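Local coordinates for protein LRA-12 (Uncultured bacterium, PDB 5AEB) that hydrolyses beta-lactam antibiotics, probably carbapenems among them, as a class B3 metallo-beta-lactamase with two zinc ions in its active site, at residues Ala15-Pro20 with Ala85-Leu90; Gly34-Ala39 with Ser232-His237; Lys193-Val198 with Pro202-Asp207. One frame throughout, in Å; residues are numbered along the deposited sequence.

How the contacts relate
From the N terminus, Ala15-Pro20 lies in the loop before strand 24-27 and waits 64 residues for its partner Ala85-Leu90 at helix 87-90, where contact 1 closes. Gly34-Ala39, between strands 30-32 and 41-45, falls within that span, but its partner Ser232-His237 comes far later, so contacts 1 and 2 cross. They touch, at Trp17 with Thr35 and Lys19 with Tyr36; contact 1 brings the N-terminal loop to the zinc site, contact 2 the 34-39 loop to helix 233-236. Contact 3 is a local closure over three residues; it lies within the long loop of contact 2 and follows contact 1. About 26 Å from contact 1, centre to centre, it packs on the start of helix 204-216.

Contact 1 of 3, residues Ala15-Pro20 with Ala85-Leu90; sequences ADWSKP and AHYDHL. With ZN (zinc ion), chain C; ZN (zinc ion), chain D.
Trp17 lays one face of its six-membered ring over the methylene of Asp88, with CB 4.1 Å from the ring centroid and 26° off the normal, a CH-pi contact. Tyr87 comes from another side: its OH stands at the rim of the indole, near the ring plane, 3.5 Å from Trp17 CZ3, and the two side chains cross at about a right angle. The Asp88 carboxylate is turned only 20° from the indole plane. The CA-CB bond of Asp88 already faces the indole; with CG between the backbone N and the carbonyl carbon (chi1 56°), the carboxylate turns so that OD2 reaches a zinc ion. Asp88 OD2 binds this ion, zinc 2, at 2.0 Å, and His89 NE2 binds it at 1.9 Å. Asp88 OD1 instead accepts a weak 2.9 Å hydrogen bond from the water that bridges the two zinc ions. Zinc 1 takes His86 ND1 at 1.9 Å. Gln84, His86, Asp88 and His89 form the HxHxDH signature of the superfamily, with glutamine in its first place; from farther along the chain, His161 completes the protein ligands of zinc 1 and His227 those of zinc 2. Farther out, the indole also meets the ring of His227, its NE1 gives a weak hydrogen bond to Asp37 OD2, and the backbone oxygen of Trp17 is hydrogen-bonded to Thr35 OG1. The N-terminal loop thus packs against the carbon side of a first-shell ligand. Zinc holds OD2 and the bridging water meets OD1, so the carboxylate is fixed by the metal site while the indole covers its methylene; the water's position is consistent with the nucleophile of di-zinc enzymes.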
loop_
_atom_site.group_PDB
_atom_site.type_symbol
_atom_site.label_atom_id
_atom_site.label_comp_id
_atom_site.label_asym_id
_atom_site.label_seq_id
_atom_site.Cartn_x
_atom_site.Cartn_y
_atom_site.Cartn_z
ATOM N N ALA A 15 18.254 3.591 -4.069
ATOM C CA ALA A 15 18.637 2.175 -4.102
ATOM C C ALA A 15 17.811 1.261 -3.188
ATOM O O ALA A 15 17.635 0.090 -3.492
ATOM C CB ALA A 15 20.117 2.007 -3.794
ATOM N N ASP A 16 17.332 1.792 -2.065
ATOM C CA ASP A 16 16.501 1.031 -1.118
ATOM C C ASP A 16 15.168 0.528 -1.708
ATOM O O ASP A 16 14.565 -0.402 -1.160
ATOM C CB ASP A 16 16.239 1.856 0.161
ATOM C CG ASP A 16 17.474 1.948 1.068
ATOM O OD1 ASP A 16 18.460 1.215 0.829
ATOM O OD2 ASP A 16 17.469 2.750 2.031
ATOM N N TRP A 17 14.706 1.138 -2.808
ATOM C CA TRP A 17 13.487 0.673 -3.465
ATOM C C TRP A 17 13.644 -0.717 -4.021
ATOM O O TRP A 17 12.731 -1.502 -3.969
ATOM C CB TRP A 17 13.041 1.659 -4.534
ATOM C CG TRP A 17 12.383 2.908 -3.978
ATOM C CD1 TRP A 17 12.420 3.396 -2.665
ATOM C CD2 TRP A 17 11.580 3.895 -4.719
ATOM N NE1 TRP A 17 11.689 4.555 -2.557
ATOM C CE2 TRP A 17 11.186 4.924 -3.743
ATOM C CE3 TRP A 17 11.192 4.040 -6.044
ATOM C CZ2 TRP A 17 10.406 6.023 -4.099
ATOM C CZ3 TRP A 17 10.393 5.139 -6.385
ATOM C CH2 TRP A 17 10.020 6.113 -5.438
ATOM N N SER A 18 14.815 -1.052 -4.535
ATOM C CA SER A 18 15.050 -2.390 -5.066
ATOM C C SER A 18 15.872 -3.285 -4.144
ATOM O O SER A 18 15.968 -4.480 -4.382
ATOM C CB SER A 18 15.729 -2.298 -6.433
ATOM O OG SER A 18 16.932 -1.572 -6.281
ATOM N N LYS A 19 16.447 -2.716 -3.085
ATOM C CA LYS A 19 17.236 -3.483 -2.125
ATOM C C LYS A 19 16.428 -4.613 -1.432
ATOM O O LYS A 19 15.422 -4.343 -0.802
ATOM C CB LYS A 19 17.827 -2.512 -1.103
ATOM C CG LYS A 19 18.774 -3.129 -0.087
ATOM C CD LYS A 19 19.597 -2.044 0.572
ATOM C CE LYS A 19 20.656 -2.648 1.493
ATOM N NZ LYS A 19 20.082 -2.982 2.825
ATOM N N PRO A 20 16.854 -5.884 -1.563
ATOM C CA PRO A 20 16.097 -6.965 -0.885
ATOM C C PRO A 20 16.120 -6.866 0.636
ATOM O O PRO A 20 17.087 -6.375 1.221
ATOM C CB PRO A 20 16.824 -8.253 -1.321
ATOM C CG PRO A 20 18.140 -7.803 -1.901
ATOM C CD PRO A 20 17.892 -6.429 -2.468
ATOM N N ALA A 85 -2.095 3.785 -6.801
ATOM C CA ALA A 85 -1.690 3.426 -8.167
ATOM C C ALA A 85 -0.475 4.210 -8.690
ATOM O O ALA A 85 -0.594 5.064 -9.577
ATOM C CB ALA A 85 -2.866 3.531 -9.132
ATOM N N HIS A 86 0.689 3.944 -8.104
ATOM C CA HIS A 86 1.942 4.503 -8.571
ATOM C C HIS A 86 2.859 3.367 -8.853
ATOM O O HIS A 86 2.755 2.330 -8.222
ATOM C CB HIS A 86 2.603 5.402 -7.525
ATOM C CG HIS A 86 2.079 6.818 -7.496
ATOM N ND1 HIS A 86 2.229 7.625 -6.417
ATOM C CD2 HIS A 86 1.387 7.562 -8.452
ATOM C CE1 HIS A 86 1.642 8.814 -6.678
ATOM N NE2 HIS A 86 1.151 8.778 -7.932
ATOM N N TYR A 87 3.809 3.603 -9.757
ATOM C CA TYR A 87 4.711 2.555 -10.245
ATOM C C TYR A 87 5.557 1.909 -9.160
ATOM O O TYR A 87 5.957 0.759 -9.321
ATOM C CB TYR A 87 5.623 3.077 -11.370
ATOM C CG TYR A 87 6.741 3.986 -10.901
ATOM C CD1 TYR A 87 6.524 5.354 -10.713
ATOM C CD2 TYR A 87 8.009 3.473 -10.610
ATOM C CE1 TYR A 87 7.545 6.194 -10.272
ATOM C CE2 TYR A 87 9.039 4.300 -10.172
ATOM C CZ TYR A 87 8.813 5.655 -10.007
ATOM O OH TYR A 87 9.851 6.480 -9.557
ATOM N N ASP A 88 5.838 2.644 -8.084
ATOM C CA ASP A 88 6.597 2.095 -6.949
ATOM C C ASP A 88 5.777 1.088 -6.087
ATOM O O ASP A 88 6.345 0.381 -5.266
ATOM C CB ASP A 88 7.298 3.203 -6.071
ATOM C CG ASP A 88 6.337 4.260 -5.522
ATOM O OD1 ASP A 88 5.390 4.673 -6.281
ATOM O OD2 ASP A 88 6.518 4.689 -4.330
ATOM N N HIS A 89 4.465 1.002 -6.326
ATOM C CA HIS A 89 3.608 0.029 -5.635
ATOM C C HIS A 89 2.827 -0.883 -6.530
ATOM O O HIS A 89 2.130 -1.781 -6.028
ATOM C CB HIS A 89 2.682 0.745 -4.665
ATOM C CG HIS A 89 3.392 1.799 -3.852
ATOM N ND1 HIS A 89 4.117 1.497 -2.777
ATOM C CD2 HIS A 89 3.512 3.176 -4.043
ATOM C CE1 HIS A 89 4.656 2.632 -2.273
ATOM N NE2 HIS A 89 4.293 3.656 -3.062
ATOM N N LEU A 90 2.945 -0.672 -7.854
ATOM C CA LEU A 90 2.245 -1.508 -8.858
ATOM C C LEU A 90 3.161 -2.015 -9.963
ATOM O O LEU A 90 2.704 -2.678 -10.900
ATOM C CB LEU A 90 1.116 -0.714 -9.515
ATOM C CG LEU A 90 -0.175 -0.423 -8.754
ATOM C CD1 LEU A 90 -1.160 0.259 -9.685
ATOM C CD2 LEU A 90 -0.784 -1.707 -8.252
HETATM ZN ZN ZN C . 5.266 5.323 -2.967
HETATM ZN ZN ZN D . 2.757 7.320 -4.598
HETATM O O HOH W 1 4.393 6.472 -4.245
HETATM O O HOH W 2 4.479 6.724 -1.979
#

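Contact 2 of 3, residues Gly34-Ala39 with Ser232-His237; sequences GTYDLA and SMHSKH. With SO4 (sulfate ion), chain E.
His234 holds Tyr36 in two ways with one imidazole. Its NE2 donates to the backbone O of Tyr36 at 2.7 Å, with an N-H...O angle of 164° and the acceptor in the plane of the imidazole. The same ring lies flat on the phenol as an offset stack, the centroids 3.7 Å apart and the planes inclined by only 8°. His234 NE2 sits over the centre of the phenol, and the closest pair of side-chain atoms is NE2 with Tyr36 CE1, 3.3 Å apart. Farther along, the hydroxyl of Tyr36 passes over His234 CG at 3.5 Å. Tyr36 makes this possible by carrying CG beside its own carbonyl carbon (chi1 -172°), which brings ring and carbonyl oxygen to the same imidazole. The ring of Tyr21 meets that of His234 edge-to-face. At the base of the 34-39 loop, Thr35 OG1 accepts from Leu38 N at 2.8 Å, an ST motif that tightens the turn carrying Tyr36. The next residue, Asp37, is hydrogen-bonded through OD2 to ND1 of the zinc ligand His227, while its OD1 accepts from Ser229 N. At the far end of the short helix, His237 NE2 donates to a sulfate ion probably left from crystallisation. The straight NE2 bond fixes the rotation of His234 and commits that nitrogen as a donor, so stack and bond together tie helix 233-236 to a loop that supplies Asp37, a second-shell residue bonded to the zinc ligand His227.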
loop_
_atom_site.group_PDB
_atom_site.type_symbol
_atom_site.label_atom_id
_atom_site.label_comp_id
_atom_site.label_asym_id
_atom_site.label_seq_id
_atom_site.Cartn_x
_atom_site.Cartn_y
_atom_site.Cartn_z
ATOM N N GLY A 34 8.187 -7.160 1.321
ATOM C CA GLY A 34 8.551 -6.121 0.359
ATOM C C GLY A 34 10.044 -5.923 0.287
ATOM O O GLY A 34 10.831 -6.770 0.759
ATOM N N THR A 35 10.444 -4.794 -0.284
ATOM C CA THR A 35 11.847 -4.464 -0.356
ATOM C C THR A 35 12.237 -3.687 0.885
ATOM O O THR A 35 11.463 -3.566 1.826
ATOM C CB THR A 35 12.214 -3.672 -1.636
ATOM O OG1 THR A 35 11.670 -2.342 -1.592
ATOM C CG2 THR A 35 11.760 -4.416 -2.870
ATOM N N TYR A 36 13.454 -3.179 0.894
ATOM C CA TYR A 36 13.938 -2.469 2.044
ATOM C C TYR A 36 13.052 -1.234 2.321
ATOM O O TYR A 36 12.802 -0.940 3.490
ATOM C CB TYR A 36 15.423 -2.114 1.900
ATOM C CG TYR A 36 16.002 -1.531 3.167
ATOM C CD1 TYR A 36 15.911 -0.163 3.411
ATOM C CD2 TYR A 36 16.638 -2.343 4.127
ATOM C CE1 TYR A 36 16.417 0.400 4.564
ATOM C CE2 TYR A 36 17.162 -1.784 5.295
ATOM C CZ TYR A 36 17.039 -0.410 5.507
ATOM O OH TYR A 36 17.517 0.206 6.640
ATOM N N ASP A 37 12.569 -0.558 1.272
ATOM C CA ASP A 37 11.612 0.576 1.401
ATOM C C ASP A 37 10.213 0.422 0.751
ATOM O O ASP A 37 9.275 1.072 1.184
ATOM C CB ASP A 37 12.225 1.911 0.952
ATOM C CG ASP A 37 11.438 3.130 1.480
ATOM O OD1 ASP A 37 11.239 3.276 2.712
ATOM O OD2 ASP A 37 11.011 3.957 0.665
ATOM N N LEU A 38 10.057 -0.411 -0.280
ATOM C CA LEU A 38 8.716 -0.594 -0.874
ATOM C C LEU A 38 7.959 -1.700 -0.156
ATOM O O LEU A 38 8.296 -2.871 -0.247
ATOM C CB LEU A 38 8.772 -0.791 -2.393
ATOM C CG LEU A 38 9.629 0.276 -3.090
ATOM C CD1 LEU A 38 9.637 0.091 -4.602
ATOM C CD2 LEU A 38 9.103 1.666 -2.731
ATOM N N ALA A 39 6.938 -1.303 0.586
ATOM C CA ALA A 39 6.272 -2.205 1.528
ATOM C C ALA A 39 5.224 -3.013 0.811
ATOM O O ALA A 39 4.337 -2.467 0.133
ATOM C CB ALA A 39 5.655 -1.419 2.666
ATOM N N SER A 232 8.742 4.110 10.060
ATOM C CA SER A 232 10.041 3.796 10.705
ATOM C C SER A 232 10.229 2.296 10.915
ATOM O O SER A 232 10.613 1.874 12.004
ATOM C CB SER A 232 10.131 4.455 12.075
ATOM O OG SER A 232 10.166 5.847 11.953
ATOM N N MET A 233 9.931 1.477 9.906
ATOM C CA MET A 233 9.947 0.027 10.114
ATOM C C MET A 233 11.312 -0.500 10.611
ATOM O O MET A 233 11.374 -1.382 11.461
ATOM C CB MET A 233 9.520 -0.714 8.853
ATOM C CG MET A 233 9.436 -2.221 9.057
ATOM S SD MET A 233 9.181 -2.992 7.455
ATOM C CE MET A 233 10.858 -3.306 6.919
ATOM N N HIS A 234 12.382 0.081 10.089
ATOM C CA HIS A 234 13.722 -0.323 10.450
ATOM C C HIS A 234 14.193 0.075 11.818
ATOM O O HIS A 234 15.208 -0.439 12.267
ATOM C CB HIS A 234 14.689 0.103 9.372
ATOM C CG HIS A 234 14.337 -0.463 8.047
ATOM N ND1 HIS A 234 14.400 -1.781 7.793
ATOM C CD2 HIS A 234 13.824 0.134 6.917
ATOM C CE1 HIS A 234 14.010 -2.007 6.541
ATOM N NE2 HIS A 234 13.655 -0.832 6.004
ATOM N N SER A 235 13.456 0.960 12.488
ATOM C CA SER A 235 13.628 1.215 13.933
ATOM C C SER A 235 12.840 0.238 14.791
ATOM O O SER A 235 13.149 0.033 15.944
ATOM C CB SER A 235 13.168 2.624 14.289
ATOM O OG SER A 235 13.935 3.568 13.568
ATOM N N LYS A 236 11.799 -0.350 14.242
ATOM C CA LYS A 236 10.908 -1.175 15.034
ATOM C C LYS A 236 11.274 -2.648 14.905
ATOM O O LYS A 236 10.921 -3.446 15.751
ATOM C CB LYS A 236 9.468 -0.923 14.590
ATOM C CG LYS A 236 9.006 0.494 14.900
ATOM C CD LYS A 236 7.752 0.878 14.119
ATOM C CE LYS A 236 7.189 2.216 14.612
ATOM N NZ LYS A 236 6.004 2.643 13.784
ATOM N N HIS A 237 11.994 -2.998 13.843
ATOM C CA HIS A 237 12.321 -4.386 13.561
ATOM C C HIS A 237 13.616 -4.528 12.821
ATOM O O HIS A 237 13.837 -3.849 11.821
ATOM C CB HIS A 237 11.193 -5.037 12.770
ATOM C CG HIS A 237 11.494 -6.439 12.314
ATOM N ND1 HIS A 237 12.196 -6.701 11.197
ATOM C CD2 HIS A 237 11.149 -7.665 12.853
ATOM C CE1 HIS A 237 12.297 -8.031 11.035
ATOM N NE2 HIS A 237 11.657 -8.619 12.047
HETATM S S SO4 E . 12.444 -12.288 12.123
HETATM O O1 SO4 E . 11.698 -11.294 12.944
HETATM O O2 SO4 E . 13.390 -11.586 11.205
HETATM O O3 SO4 E . 11.459 -13.099 11.358
HETATM O O4 SO4 E . 13.179 -13.211 13.028
#

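Contact 3 of 3, residues Lys193-Val198 with Pro202-Asp207; sequences KKFSEV and PGIAKD
The bond from Asp207 N to Gly203 O, 2.8 Å long, begins the helix that presents Ile204 and Ala205 to Phe195. Gly203 is the N-cap residue, and the two residues after it carry most of the helix side of an apolar contact. Ile204 touches with both ends of its branched chain: its CG2 is 3.6 Å from Phe195 CD1, and Ile204 CD1 lies 3.9 Å from Phe195 CD1. With CG1 anti to the backbone N (chi1 -164°) and CD1 extended beyond it, the isoleucine crosses the phenyl side chain at about a right angle. Ala205 approaches differently, with CA over one face of the phenyl ring toward its rim and CB 3.9 Å from Phe195 CD2. Val198 adds a looser touch, its CB 4.3 Å from Ile204 CG2. A 3-10 turn places the two loop residues on the same side: Val198 N bonds to Phe195 O at 3.0 Å, as Glu197 N does to Lys194 O. The rings of His268 and Tyr208 also meet Phe195, while Val198 packs on Tyr122 and Ile191. Asp207 OD2 is hydrogen-bonded to Tyr201 OH in the connecting loop. Largely buried, and carried by apolar side chains, this contact packs the loop against the first turn of helix 204-216, the helix of the beta-alpha-beta crossover between the neighbouring parallel strands 178-184 and 222-225 of the five-stranded sheet.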
loop_
_atom_site.group_PDB
_atom_site.type_symbol
_atom_site.label_atom_id
_atom_site.label_comp_id
_atom_site.label_asym_id
_atom_site.label_seq_id
_atom_site.Cartn_x
_atom_site.Cartn_y
_atom_site.Cartn_z
ATOM N N LYS A 193 3.632 22.133 -7.057
ATOM C CA LYS A 193 2.844 23.364 -7.159
ATOM C C LYS A 193 1.659 23.417 -6.185
ATOM O O LYS A 193 1.416 22.467 -5.438
ATOM C CB LYS A 193 2.395 23.602 -8.615
ATOM C CG LYS A 193 1.491 22.528 -9.217
ATOM C CD LYS A 193 1.180 22.814 -10.684
ATOM C CE LYS A 193 2.253 22.266 -11.612
ATOM N NZ LYS A 193 2.324 22.991 -12.913
ATOM N N LYS A 194 0.952 24.548 -6.188
ATOM C CA LYS A 194 -0.242 24.765 -5.375
ATOM C C LYS A 194 -1.393 23.900 -5.878
ATOM O O LYS A 194 -1.503 23.656 -7.087
ATOM C CB LYS A 194 -0.671 26.236 -5.465
ATOM C CG LYS A 194 -0.332 27.099 -4.265
ATOM C CD LYS A 194 1.163 27.342 -4.122
ATOM C CE LYS A 194 1.526 27.717 -2.689
ATOM N NZ LYS A 194 3.004 27.763 -2.567
ATOM N N PHE A 195 -2.265 23.480 -4.963
ATOM C CA PHE A 195 -3.446 22.686 -5.304
ATOM C C PHE A 195 -4.285 23.311 -6.408
ATOM O O PHE A 195 -4.730 22.605 -7.335
ATOM C CB PHE A 195 -4.333 22.471 -4.073
ATOM C CG PHE A 195 -3.762 21.508 -3.072
ATOM C CD1 PHE A 195 -3.225 20.296 -3.477
ATOM C CD2 PHE A 195 -3.802 21.803 -1.721
ATOM C CE1 PHE A 195 -2.706 19.405 -2.551
ATOM C CE2 PHE A 195 -3.290 20.916 -0.792
ATOM C CZ PHE A 195 -2.745 19.713 -1.205
ATOM N N SER A 196 -4.479 24.627 -6.309
ATOM C CA SER A 196 -5.280 25.396 -7.270
ATOM C C SER A 196 -4.778 25.309 -8.709
ATOM O O SER A 196 -5.533 25.572 -9.627
ATOM C CB SER A 196 -5.355 26.864 -6.843
ATOM O OG SER A 196 -4.101 27.505 -7.026
ATOM N N GLU A 197 -3.515 24.945 -8.894
ATOM C CA GLU A 197 -2.923 24.835 -10.219
ATOM C C GLU A 197 -2.892 23.407 -10.753
ATOM O O GLU A 197 -2.389 23.175 -11.834
ATOM C CB GLU A 197 -1.507 25.409 -10.211
ATOM C CG GLU A 197 -1.442 26.876 -9.818
ATOM C CD GLU A 197 -0.023 27.366 -9.631
ATOM O OE1 GLU A 197 0.907 26.532 -9.674
ATOM O OE2 GLU A 197 0.166 28.589 -9.441
ATOM N N VAL A 198 -3.410 22.449 -9.988
ATOM C CA VAL A 198 -3.455 21.047 -10.425
ATOM C C VAL A 198 -4.824 20.841 -11.027
ATOM O O VAL A 198 -5.746 20.380 -10.351
ATOM C CB VAL A 198 -3.288 20.060 -9.250
ATOM C CG1 VAL A 198 -3.127 18.638 -9.776
ATOM C CG2 VAL A 198 -2.115 20.459 -8.356
ATOM N N PRO A 202 -9.574 18.362 -9.990
ATOM C CA PRO A 202 -10.259 19.516 -9.409
ATOM C C PRO A 202 -10.549 19.368 -7.905
ATOM O O PRO A 202 -10.468 20.339 -7.174
ATOM C CB PRO A 202 -11.567 19.598 -10.215
ATOM C CG PRO A 202 -11.327 18.778 -11.437
ATOM C CD PRO A 202 -10.408 17.689 -11.003
ATOM N N GLY A 203 -10.841 18.160 -7.439
ATOM C CA GLY A 203 -11.141 17.977 -6.036
ATOM C C GLY A 203 -9.938 17.662 -5.171
ATOM O O GLY A 203 -10.124 17.214 -4.037
ATOM N N ILE A 204 -8.716 17.905 -5.676
ATOM C CA ILE A 204 -7.514 17.470 -4.955
ATOM C C ILE A 204 -7.417 18.021 -3.530
ATOM O O ILE A 204 -7.096 17.258 -2.606
ATOM C CB ILE A 204 -6.177 17.667 -5.725
ATOM C CG1 ILE A 204 -5.060 16.825 -5.076
ATOM C CG2 ILE A 204 -5.760 19.138 -5.816
ATOM C CD1 ILE A 204 -3.672 17.034 -5.650
ATOM N N ALA A 205 -7.690 19.321 -3.346
ATOM C CA ALA A 205 -7.576 19.926 -2.021
ATOM C C ALA A 205 -8.639 19.383 -1.065
ATOM O O ALA A 205 -8.356 19.078 0.097
ATOM C CB ALA A 205 -7.624 21.458 -2.089
ATOM N N LYS A 206 -9.860 19.252 -1.562
ATOM C CA LYS A 206 -10.941 18.693 -0.765
ATOM C C LYS A 206 -10.656 17.219 -0.387
ATOM O O LYS A 206 -10.939 16.805 0.733
ATOM C CB LYS A 206 -12.261 18.867 -1.524
ATOM C CG LYS A 206 -13.423 17.963 -1.119
ATOM C CD LYS A 206 -14.784 18.608 -1.465
ATOM C CE LYS A 206 -14.914 18.966 -2.946
ATOM N NZ LYS A 206 -15.851 20.115 -3.149
ATOM N N ASP A 207 -10.072 16.459 -1.313
ATOM C CA ASP A 207 -9.704 15.065 -1.084
ATOM C C ASP A 207 -8.651 14.938 0.041
ATOM O O ASP A 207 -8.816 14.124 0.958
ATOM C CB ASP A 207 -9.175 14.432 -2.376
ATOM C CG ASP A 207 -10.279 13.904 -3.287
ATOM O OD1 ASP A 207 -11.475 14.051 -2.986
ATOM O OD2 ASP A 207 -9.937 13.285 -4.309
#